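Local atomic coordinates of zona occludens toxin N-terminal domain-containing protein (Neisseria meningitidis MC58, PDB entry 2R2A), a protein that belongs to the zonular occludens toxin family of membrane proteins and, through its N-terminal P-loop NTPase-like domain, the part crystallised here, probably binds nucleotide. Residues I57-K62 with Q97-A102; H75-W80 with S89-D94; Q114-H119 with I124-L129. All coordinates share one frame; numbering follows the deposited sequence.

Contact 1: residues I57-K62 with Q97-A102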
loop_
_atom_site.group_PDB
_atom_site.type_symbol
_atom_site.label_atom_id
_atom_site.label_comp_id
_atom_site.label_asym_id
_atom_site.label_seq_id
_atom_site.Cartn_x
_atom_site.Cartn_y
_atom_site.Cartn_z
ATOM N N ILE A 57 6.902 -10.330 1.187
ATOM C CA ILE A 57 5.698 -11.104 0.876
ATOM C C ILE A 57 5.573 -11.366 -0.633
ATOM O O ILE A 57 5.770 -10.455 -1.453
ATOM C CB ILE A 57 4.409 -10.446 1.458
ATOM C CG1 ILE A 57 4.241 -8.984 1.004
ATOM C CG2 ILE A 57 4.443 -10.503 2.970
ATOM C CD1 ILE A 57 2.907 -8.319 1.487
ATOM N N GLU A 58 5.246 -12.614 -0.984
ATOM C CA GLU A 58 5.048 -13.026 -2.376
ATOM C C GLU A 58 3.635 -12.713 -2.853
ATOM O O GLU A 58 2.651 -13.186 -2.273
ATOM C CB GLU A 58 5.307 -14.542 -2.550
ATOM C CG GLU A 58 5.278 -15.022 -4.008
ATOM C CD GLU A 58 6.105 -14.118 -4.919
ATOM O OE1 GLU A 58 7.342 -14.076 -4.763
ATOM O OE2 GLU A 58 5.509 -13.408 -5.761
ATOM N N THR A 59 3.534 -11.913 -3.905
ATOM C CA THR A 59 2.232 -11.552 -4.445
ATOM C C THR A 59 1.815 -12.330 -5.700
ATOM O O THR A 59 0.646 -12.215 -6.139
ATOM C CB THR A 59 2.131 -10.032 -4.748
ATOM O OG1 THR A 59 3.126 -9.672 -5.703
ATOM C CG2 THR A 59 2.335 -9.224 -3.484
ATOM N N ASP A 60 2.737 -13.103 -6.276
ATOM C CA ASP A 60 2.408 -13.889 -7.475
ATOM C C ASP A 60 1.865 -15.240 -7.028
ATOM O O ASP A 60 2.605 -16.078 -6.516
ATOM C CB ASP A 60 3.616 -14.044 -8.400
ATOM C CG ASP A 60 3.275 -14.756 -9.731
ATOM O OD1 ASP A 60 2.204 -15.384 -9.854
ATOM O OD2 ASP A 60 4.108 -14.678 -10.659
ATOM N N ALA A 61 0.561 -15.431 -7.184
ATOM C CA ALA A 61 -0.079 -16.636 -6.675
ATOM C C ALA A 61 0.423 -17.928 -7.334
ATOM O O ALA A 61 0.300 -18.998 -6.755
ATOM C CB ALA A 61 -1.583 -16.516 -6.783
ATOM N N LYS A 62 1.007 -17.842 -8.523
ATOM C CA LYS A 62 1.556 -19.047 -9.122
ATOM C C LYS A 62 2.869 -19.425 -8.441
ATOM O O LYS A 62 3.196 -20.613 -8.305
ATOM C CB LYS A 62 1.701 -18.927 -10.643
ATOM C CG LYS A 62 1.681 -20.311 -11.345
ATOM C CD LYS A 62 1.830 -20.247 -12.867
ATOM C CE LYS A 62 0.487 -20.053 -13.566
ATOM N NZ LYS A 62 0.531 -20.506 -14.999
ATOM N N GLN A 97 -3.090 -4.953 -7.425
ATOM C CA GLN A 97 -4.084 -5.688 -8.188
ATOM C C GLN A 97 -3.706 -7.164 -8.300
ATOM O O GLN A 97 -4.546 -7.977 -8.607
ATOM C CB GLN A 97 -4.318 -5.069 -9.600
ATOM C CG GLN A 97 -3.198 -5.191 -10.620
ATOM C CD GLN A 97 -2.096 -4.120 -10.506
ATOM O OE1 GLN A 97 -1.982 -3.439 -9.513
ATOM N NE2 GLN A 97 -1.280 -3.996 -11.549
ATOM N N ASP A 98 -2.454 -7.495 -7.992
ATOM C CA ASP A 98 -1.996 -8.895 -7.949
ATOM C C ASP A 98 -2.554 -9.671 -6.754
ATOM O O ASP A 98 -2.569 -10.916 -6.779
ATOM C CB ASP A 98 -0.460 -8.947 -7.921
ATOM C CG ASP A 98 0.148 -8.462 -9.221
ATOM O OD1 ASP A 98 -0.599 -8.334 -10.229
ATOM O OD2 ASP A 98 1.359 -8.186 -9.252
ATOM N N VAL A 99 -2.992 -8.955 -5.722
ATOM C CA VAL A 99 -3.484 -9.589 -4.483
ATOM C C VAL A 99 -4.988 -9.389 -4.371
ATOM O O VAL A 99 -5.717 -10.339 -4.022
ATOM C CB VAL A 99 -2.847 -8.960 -3.221
ATOM C CG1 VAL A 99 -3.301 -9.695 -1.968
ATOM C CG2 VAL A 99 -1.345 -8.922 -3.328
ATOM N N TRP A 100 -5.449 -8.166 -4.676
ATOM C CA TRP A 100 -6.828 -7.725 -4.486
ATOM C C TRP A 100 -7.368 -7.099 -5.776
ATOM O O TRP A 100 -7.646 -5.895 -5.814
ATOM C CB TRP A 100 -6.902 -6.694 -3.352
ATOM C CG TRP A 100 -6.482 -7.270 -1.999
ATOM C CD1 TRP A 100 -7.094 -8.286 -1.332
ATOM C CD2 TRP A 100 -5.370 -6.875 -1.198
ATOM N NE1 TRP A 100 -6.432 -8.553 -0.157
ATOM C CE2 TRP A 100 -5.392 -7.675 -0.027
ATOM C CE3 TRP A 100 -4.388 -5.887 -1.323
ATOM C CZ2 TRP A 100 -4.430 -7.574 0.965
ATOM C CZ3 TRP A 100 -3.452 -5.755 -0.311
ATOM C CH2 TRP A 100 -3.483 -6.596 0.826
ATOM N N PRO A 101 -7.499 -7.910 -6.848
ATOM C CA PRO A 101 -7.997 -7.379 -8.117
ATOM C C PRO A 101 -9.491 -7.030 -8.008
ATOM O O PRO A 101 -10.193 -7.569 -7.128
ATOM C CB PRO A 101 -7.823 -8.574 -9.096
ATOM C CG PRO A 101 -7.885 -9.800 -8.204
ATOM C CD PRO A 101 -7.226 -9.369 -6.925
ATOM N N ALA A 102 -9.958 -6.167 -8.911
ATOM C CA ALA A 102 -11.403 -5.993 -9.107
ATOM C C ALA A 102 -12.078 -7.383 -9.352
ATOM O O ALA A 102 -11.488 -8.262 -10.017
ATOM C CB ALA A 102 -11.637 -5.101 -10.279
HETATM O O HOH W 1 2.588 -7.291 -7.050
HETATM O O HOH W 2 -1.445 -12.972 -8.448
#
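T59 meets D98 and V99 where the chain leaves strand 55-58, and the contact is made on two levels, one apolar and one through water. On the inner level the methyl CG2 of T59 lies 3.7 Å from CG2 of V99, the two side chains set roughly perpendicular. The threonine torsion divides the roles: with OG1 set between the backbone N and the carbonyl carbon (chi1 60°), CG2 stands beside the backbone N and faces the valine, while the hydroxyl is left for water. V99 holds CG1 anti to its own N (chi1 -176°), which lays that methyl over the centre of the W100 ring, 3.5 Å above its plane, and turns CG2 to the threonine.

On the outer level a water bridges T59 OG1, at 2.8 Å, and D98 OD2, at 2.7 Å, so hydroxyl and carboxylate are coupled without touching. A second water donates to D98 O at 2.9 Å and accepts a weak bond from A61 N. The loop after T59 is shaped by its own acids: OE2 of E58 takes the N-H of D60 on its anti lone pair, and K62 N, which comes in from above the carboxylate plane, donates to D60 OD1 at 3.0 Å, closing an Asx turn. V93 packs against V99 from strand 90-93. T59 and V99 thereby join the loops that follow the parallel strands 55-58 and 90-93, beyond the strand ends of a sheet of P-loop NTPase type.

Contact 2: residues H75-W80 with S89-D94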
loop_
_atom_site.group_PDB
_atom_site.type_symbol
_atom_site.label_atom_id
_atom_site.label_comp_id
_atom_site.label_asym_id
_atom_site.label_seq_id
_atom_site.Cartn_x
_atom_site.Cartn_y
_atom_site.Cartn_z
ATOM N N HIS A 75 -1.214 -13.986 -0.344
ATOM C CA HIS A 75 -2.519 -14.553 -0.662
ATOM C C HIS A 75 -3.242 -15.194 0.507
ATOM O O HIS A 75 -4.465 -15.310 0.471
ATOM C CB HIS A 75 -2.460 -15.440 -1.919
ATOM C CG HIS A 75 -2.082 -14.667 -3.144
ATOM N ND1 HIS A 75 -3.010 -14.007 -3.924
ATOM C CD2 HIS A 75 -0.873 -14.397 -3.690
ATOM C CE1 HIS A 75 -2.389 -13.381 -4.911
ATOM N NE2 HIS A 75 -1.091 -13.589 -4.784
ATOM N N ASP A 76 -2.509 -15.592 1.552
ATOM C CA ASP A 76 -3.172 -16.025 2.764
ATOM C C ASP A 76 -2.836 -15.106 3.941
ATOM O O ASP A 76 -2.683 -15.574 5.056
ATOM C CB ASP A 76 -2.850 -17.489 3.091
ATOM C CG ASP A 76 -1.362 -17.765 3.198
ATOM O OD1 ASP A 76 -0.540 -16.824 3.102
ATOM O OD2 ASP A 76 -1.010 -18.945 3.392
HETATM N N MSE A 77 -2.746 -13.797 3.666
HETATM C CA MSE A 77 -2.492 -12.788 4.684
HETATM C C MSE A 77 -3.540 -12.855 5.782
HETATM O O MSE A 77 -3.234 -12.618 6.946
HETATM C CB MSE A 77 -2.507 -11.387 4.063
HETATM C CG MSE A 77 -1.915 -10.283 4.965
HETATM SE SE MSE A 77 -1.868 -8.582 4.007
HETATM C CE MSE A 77 -0.513 -9.003 2.690
ATOM N N TYR A 78 -4.775 -13.181 5.396
ATOM C CA TYR A 78 -5.855 -13.309 6.347
ATOM C C TYR A 78 -5.508 -14.310 7.472
ATOM O O TYR A 78 -6.042 -14.203 8.564
ATOM C CB TYR A 78 -7.165 -13.701 5.639
ATOM C CG TYR A 78 -7.186 -15.098 5.061
ATOM C CD1 TYR A 78 -6.699 -15.357 3.769
ATOM C CD2 TYR A 78 -7.728 -16.163 5.790
ATOM C CE1 TYR A 78 -6.735 -16.658 3.235
ATOM C CE2 TYR A 78 -7.754 -17.445 5.272
ATOM C CZ TYR A 78 -7.261 -17.686 4.004
ATOM O OH TYR A 78 -7.296 -18.969 3.517
ATOM N N GLU A 79 -4.608 -15.255 7.186
ATOM C CA GLU A 79 -4.188 -16.255 8.169
ATOM C C GLU A 79 -3.078 -15.691 9.065
ATOM O O GLU A 79 -3.321 -15.404 10.242
ATOM C CB GLU A 79 -3.735 -17.554 7.493
ATOM C CG GLU A 79 -4.856 -18.410 6.888
ATOM C CD GLU A 79 -4.397 -19.829 6.499
ATOM O OE1 GLU A 79 -5.177 -20.571 5.862
ATOM O OE2 GLU A 79 -3.256 -20.215 6.843
ATOM N N TRP A 80 -1.873 -15.542 8.515
ATOM C CA TRP A 80 -0.711 -15.114 9.291
ATOM C C TRP A 80 -0.753 -13.697 9.893
ATOM O O TRP A 80 -0.027 -13.437 10.850
ATOM C CB TRP A 80 0.587 -15.290 8.495
ATOM C CG TRP A 80 0.633 -14.656 7.126
ATOM C CD1 TRP A 80 0.320 -15.260 5.945
ATOM C CD2 TRP A 80 1.073 -13.317 6.785
ATOM N NE1 TRP A 80 0.509 -14.391 4.898
ATOM C CE2 TRP A 80 0.974 -13.197 5.378
ATOM C CE3 TRP A 80 1.530 -12.213 7.529
ATOM C CZ2 TRP A 80 1.323 -12.019 4.688
ATOM C CZ3 TRP A 80 1.871 -11.040 6.847
ATOM C CH2 TRP A 80 1.755 -10.951 5.435
ATOM N N SER A 89 1.344 -4.414 12.660
ATOM C CA SER A 89 2.376 -4.318 11.627
ATOM C C SER A 89 1.898 -3.401 10.498
ATOM O O SER A 89 0.752 -2.945 10.505
ATOM C CB SER A 89 2.791 -5.722 11.123
ATOM O OG SER A 89 1.700 -6.420 10.561
ATOM N N ILE A 90 2.774 -3.164 9.541
ATOM C CA ILE A 90 2.481 -2.299 8.400
ATOM C C ILE A 90 2.645 -3.113 7.115
ATOM O O ILE A 90 3.666 -3.778 6.935
ATOM C CB ILE A 90 3.488 -1.087 8.417
ATOM C CG1 ILE A 90 3.324 -0.231 9.684
ATOM C CG2 ILE A 90 3.322 -0.211 7.112
ATOM C CD1 ILE A 90 4.382 0.894 9.876
ATOM N N VAL A 91 1.679 -3.040 6.185
ATOM C CA VAL A 91 1.775 -3.882 5.000
ATOM C C VAL A 91 1.812 -2.928 3.811
ATOM O O VAL A 91 0.984 -2.037 3.760
ATOM C CB VAL A 91 0.530 -4.796 4.890
ATOM C CG1 VAL A 91 0.528 -5.527 3.583
ATOM C CG2 VAL A 91 0.448 -5.816 6.089
ATOM N N ILE A 92 2.785 -3.069 2.908
ATOM C CA ILE A 92 2.873 -2.188 1.718
ATOM C C ILE A 92 2.900 -3.106 0.496
ATOM O O ILE A 92 3.836 -3.930 0.347
ATOM C CB ILE A 92 4.165 -1.311 1.721
ATOM C CG1 ILE A 92 4.211 -0.467 3.018
ATOM C CG2 ILE A 92 4.287 -0.478 0.418
ATOM C CD1 ILE A 92 5.621 0.157 3.340
ATOM N N VAL A 93 1.888 -2.983 -0.364
ATOM C CA VAL A 93 1.777 -3.936 -1.456
ATOM C C VAL A 93 1.912 -3.122 -2.734
ATOM O O VAL A 93 1.075 -2.279 -3.036
ATOM C CB VAL A 93 0.453 -4.730 -1.376
ATOM C CG1 VAL A 93 0.264 -5.584 -2.608
ATOM C CG2 VAL A 93 0.444 -5.657 -0.107
ATOM N N ASP A 94 2.994 -3.337 -3.455
ATOM C CA ASP A 94 3.168 -2.694 -4.756
ATOM C C ASP A 94 2.404 -3.521 -5.825
ATOM O O ASP A 94 2.348 -4.780 -5.763
ATOM C CB ASP A 94 4.663 -2.587 -5.078
ATOM C CG ASP A 94 4.929 -1.746 -6.313
ATOM O OD1 ASP A 94 4.170 -0.785 -6.537
ATOM O OD2 ASP A 94 5.884 -2.037 -7.055
#
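The backbones of M77, in the first turn of helix 77-80, and V91, on strand 90-93, stay 9.9 Å apart at their CA atoms, a separation bridged by side chains alone. M77, present as selenomethionine, spans most of it. Its CG is anti to the backbone N (chi1 -166°) and the chain runs on extended to the selenium, then bends at chi3 (-68°), bringing the terminal methyl alongside the valine.

That methyl, CE, comes to 3.7 Å from CG1 of V91, and SE lies 3.9 Å from the same carbon, so one valine branch takes both ends of the last bond. The other branch, CG2 of V91, is a looser neighbour of SE at 4.2 Å. The selenomethionine and V91 side chains run antiparallel, alongside one another. Two residues along the strand, CG2 of V93 stands 4.5 Å from CE and marks the far limit of the patch. Within the helical segment, W80 lays a ring face against the start of the helix, with CA of M77 3.3 Å above its plane, nearer the ring's rim than its centre. The indole NE1 makes a weak bond to D76 OD1, which lies in the ring plane at its edge; this aspartate occupies the N-cap position without capping the helix by its side chain.

The short helix thus rests on one side of the parallel part of the mixed sheet. I57 of strand 55-58 touches M77, W80 and V93, N112 of helix 111-114 reaches M77, and strand 90-93 is itself hydrogen-bonded between strands 43-45 and 125-130.

Contact 3: residues Q114-H119 with I124-L129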
loop_
_atom_site.group_PDB
_atom_site.type_symbol
_atom_site.label_atom_id
_atom_site.label_comp_id
_atom_site.label_asym_id
_atom_site.label_seq_id
_atom_site.Cartn_x
_atom_site.Cartn_y
_atom_site.Cartn_z
ATOM N N GLN A 114 -12.193 -10.518 2.940
ATOM C CA GLN A 114 -13.176 -10.388 4.037
ATOM C C GLN A 114 -12.599 -9.742 5.296
ATOM O O GLN A 114 -13.296 -9.023 6.023
ATOM C CB GLN A 114 -13.781 -11.759 4.416
ATOM C CG GLN A 114 -14.631 -12.392 3.322
ATOM C CD GLN A 114 -15.324 -13.669 3.724
ATOM O OE1 GLN A 114 -14.835 -14.433 4.562
ATOM N NE2 GLN A 114 -16.470 -13.929 3.098
ATOM N N TRP A 115 -11.334 -10.043 5.573
ATOM C CA TRP A 115 -10.676 -9.594 6.807
ATOM C C TRP A 115 -10.343 -8.113 6.819
ATOM O O TRP A 115 -10.129 -7.530 7.882
ATOM C CB TRP A 115 -9.408 -10.412 7.068
ATOM C CG TRP A 115 -8.269 -10.059 6.185
ATOM C CD1 TRP A 115 -8.038 -10.532 4.929
ATOM C CD2 TRP A 115 -7.192 -9.156 6.479
ATOM N NE1 TRP A 115 -6.893 -9.977 4.411
ATOM C CE2 TRP A 115 -6.354 -9.123 5.337
ATOM C CE3 TRP A 115 -6.864 -8.350 7.585
ATOM C CZ2 TRP A 115 -5.192 -8.342 5.276
ATOM C CZ3 TRP A 115 -5.706 -7.569 7.522
ATOM C CH2 TRP A 115 -4.891 -7.566 6.363
ATOM N N LEU A 116 -10.312 -7.496 5.629
ATOM C CA LEU A 116 -9.843 -6.144 5.501
ATOM C C LEU A 116 -10.693 -5.186 6.283
ATOM O O LEU A 116 -10.172 -4.239 6.881
ATOM C CB LEU A 116 -9.779 -5.704 4.030
ATOM C CG LEU A 116 -8.726 -6.401 3.170
ATOM C CD1 LEU A 116 -8.861 -5.948 1.734
ATOM C CD2 LEU A 116 -7.337 -6.105 3.675
ATOM N N ASN A 117 -12.003 -5.420 6.295
ATOM C CA ASN A 117 -12.881 -4.449 6.923
ATOM C C ASN A 117 -12.715 -4.447 8.442
ATOM O O ASN A 117 -13.170 -3.525 9.103
ATOM C CB ASN A 117 -14.337 -4.651 6.506
ATOM C CG ASN A 117 -14.984 -5.779 7.241
ATOM O OD1 ASN A 117 -15.621 -5.573 8.271
ATOM N ND2 ASN A 117 -14.797 -6.993 6.747
ATOM N N THR A 118 -12.040 -5.468 8.978
ATOM C CA THR A 118 -11.657 -5.504 10.400
ATOM C C THR A 118 -10.143 -5.416 10.654
ATOM O O THR A 118 -9.654 -5.834 11.712
ATOM C CB THR A 118 -12.260 -6.734 11.147
ATOM O OG1 THR A 118 -11.976 -7.944 10.425
ATOM C CG2 THR A 118 -13.768 -6.572 11.291
ATOM N N HIS A 119 -9.412 -4.837 9.700
ATOM C CA HIS A 119 -7.957 -4.661 9.809
ATOM C C HIS A 119 -7.503 -3.837 11.017
ATOM O O HIS A 119 -6.366 -3.991 11.450
ATOM C CB HIS A 119 -7.369 -4.050 8.522
ATOM C CG HIS A 119 -7.575 -2.573 8.412
ATOM N ND1 HIS A 119 -6.605 -1.662 8.768
ATOM C CD2 HIS A 119 -8.642 -1.846 8.002
ATOM C CE1 HIS A 119 -7.064 -0.437 8.582
ATOM N NE2 HIS A 119 -8.296 -0.520 8.112
ATOM N N ILE A 124 -3.462 -3.099 11.918
ATOM C CA ILE A 124 -2.587 -3.187 10.742
ATOM C C ILE A 124 -2.767 -1.988 9.798
ATOM O O ILE A 124 -3.861 -1.777 9.285
ATOM C CB ILE A 124 -2.870 -4.470 9.903
ATOM C CG1 ILE A 124 -2.786 -5.746 10.772
ATOM C CG2 ILE A 124 -1.966 -4.531 8.671
ATOM C CD1 ILE A 124 -1.412 -6.001 11.323
ATOM N N ASP A 125 -1.701 -1.223 9.561
ATOM C CA ASP A 125 -1.735 -0.180 8.521
ATOM C C ASP A 125 -1.391 -0.774 7.169
ATOM O O ASP A 125 -0.481 -1.573 7.049
ATOM C CB ASP A 125 -0.812 0.972 8.868
ATOM C CG ASP A 125 -1.456 1.941 9.848
ATOM O OD1 ASP A 125 -2.198 2.839 9.386
ATOM O OD2 ASP A 125 -1.247 1.789 11.069
ATOM N N ILE A 126 -2.134 -0.401 6.136
ATOM C CA ILE A 126 -1.942 -1.009 4.843
ATOM C C ILE A 126 -1.751 0.115 3.823
ATOM O O ILE A 126 -2.458 1.105 3.887
ATOM C CB ILE A 126 -3.203 -1.828 4.423
ATOM C CG1 ILE A 126 -3.464 -2.973 5.419
ATOM C CG2 ILE A 126 -3.040 -2.337 2.955
ATOM C CD1 ILE A 126 -4.870 -3.647 5.294
ATOM N N PHE A 127 -0.750 -0.010 2.954
ATOM C CA PHE A 127 -0.578 0.915 1.788
ATOM C C PHE A 127 -0.699 0.047 0.548
ATOM O O PHE A 127 -0.000 -0.966 0.444
ATOM C CB PHE A 127 0.805 1.550 1.797
ATOM C CG PHE A 127 1.028 2.473 2.950
ATOM C CD1 PHE A 127 0.817 3.833 2.801
ATOM C CD2 PHE A 127 1.388 1.963 4.221
ATOM C CE1 PHE A 127 0.991 4.725 3.899
ATOM C CE2 PHE A 127 1.540 2.841 5.323
ATOM C CZ PHE A 127 1.358 4.197 5.161
ATOM N N VAL A 128 -1.517 0.466 -0.428
ATOM C CA VAL A 128 -1.580 -0.271 -1.685
ATOM C C VAL A 128 -1.234 0.702 -2.810
ATOM O O VAL A 128 -1.700 1.828 -2.813
ATOM C CB VAL A 128 -2.983 -0.899 -1.953
ATOM C CG1 VAL A 128 -3.128 -2.235 -1.145
ATOM C CG2 VAL A 128 -4.102 0.080 -1.638
ATOM N N LEU A 129 -0.302 0.301 -3.666
ATOM C CA LEU A 129 0.113 1.112 -4.805
ATOM C C LEU A 129 -0.378 0.396 -6.049
ATOM O O LEU A 129 -0.311 -0.873 -6.138
ATOM C CB LEU A 129 1.647 1.202 -4.858
ATOM C CG LEU A 129 2.350 2.099 -3.832
ATOM C CD1 LEU A 129 2.135 1.565 -2.457
ATOM C CD2 LEU A 129 3.860 2.160 -4.170
#
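H119 grips I124 with two hydrogen bonds that run in opposite directions. The ring nitrogen ND1 donates to I124 O at 2.8 Å, with the acceptor close to the imidazole plane and the donor nearly along the C=O axis. In return I124 N donates to H119 O at 3.1 Å, an almost straight bond (168°) whose donor is tilted from the carbonyl plane. Donation by ND1 fixes a proton there and sets the rotation of the ring, whose edge is turned to I124 O, just ahead of the strand. The histidine torsion supports this: CG sits between the backbone N and the carbonyl carbon (chi1 79°), folding the ring back over its own chain.

Ahead of H119, W115 O accepts from both T118 N, at 3.0 Å, and T118 OG1, at 3.2 Å. Both come in on one side of the carbonyl plane, closing the turn that carries the 3-10 segment 116-117. The connection leads from helix 111-114 into strand 125-130, a parallel strand next to 7-11, whose following loop probably forms the P-loop; this is the helix-to-strand passage expected of an alpha/beta NTPase core.

Packing centres on the end of I126. Its CD1 meets CD2 of L116 at 3.8 Å, the side chains crossing at about a right angle, and CH2 of W115 at 4.1 Å, approaching that ring obliquely. CD2 of L116 also lies 3.4 Å above the indole plane, toward its margin, and CB of H119 comes to 4.1 Å from CD1 of I126. Farther out, I7 of strand 7-11 touches both H119 and I126, while D125, directed away from the turn, forms a salt bridge with R41.

How the contacts relate
All three contacts reach the same mixed sheet and touch one another through neighbouring residues. Contacts 2 and 3, with centres about 8 Å apart, are joined through adjacent strands: V91 N to D125 O and V91 O to F127 N are both 2.8 Å and probably hydrogen-bonded. Contact 2 is nested within the loop closed by contact 1, about 10 Å away between centres; H75 NE2 lies 2.6 Å from T59 O, a probable hydrogen bond, and I57 CG2 packs 3.7 Å from W80 CH2. Contacts 1 and 3 are the most distant pair, about 14 Å between centres, yet W100 CZ3 packs 3.6 Å from V128 CG1. Their common sheet also includes strand 7-11, which leads into the putative Walker A loop.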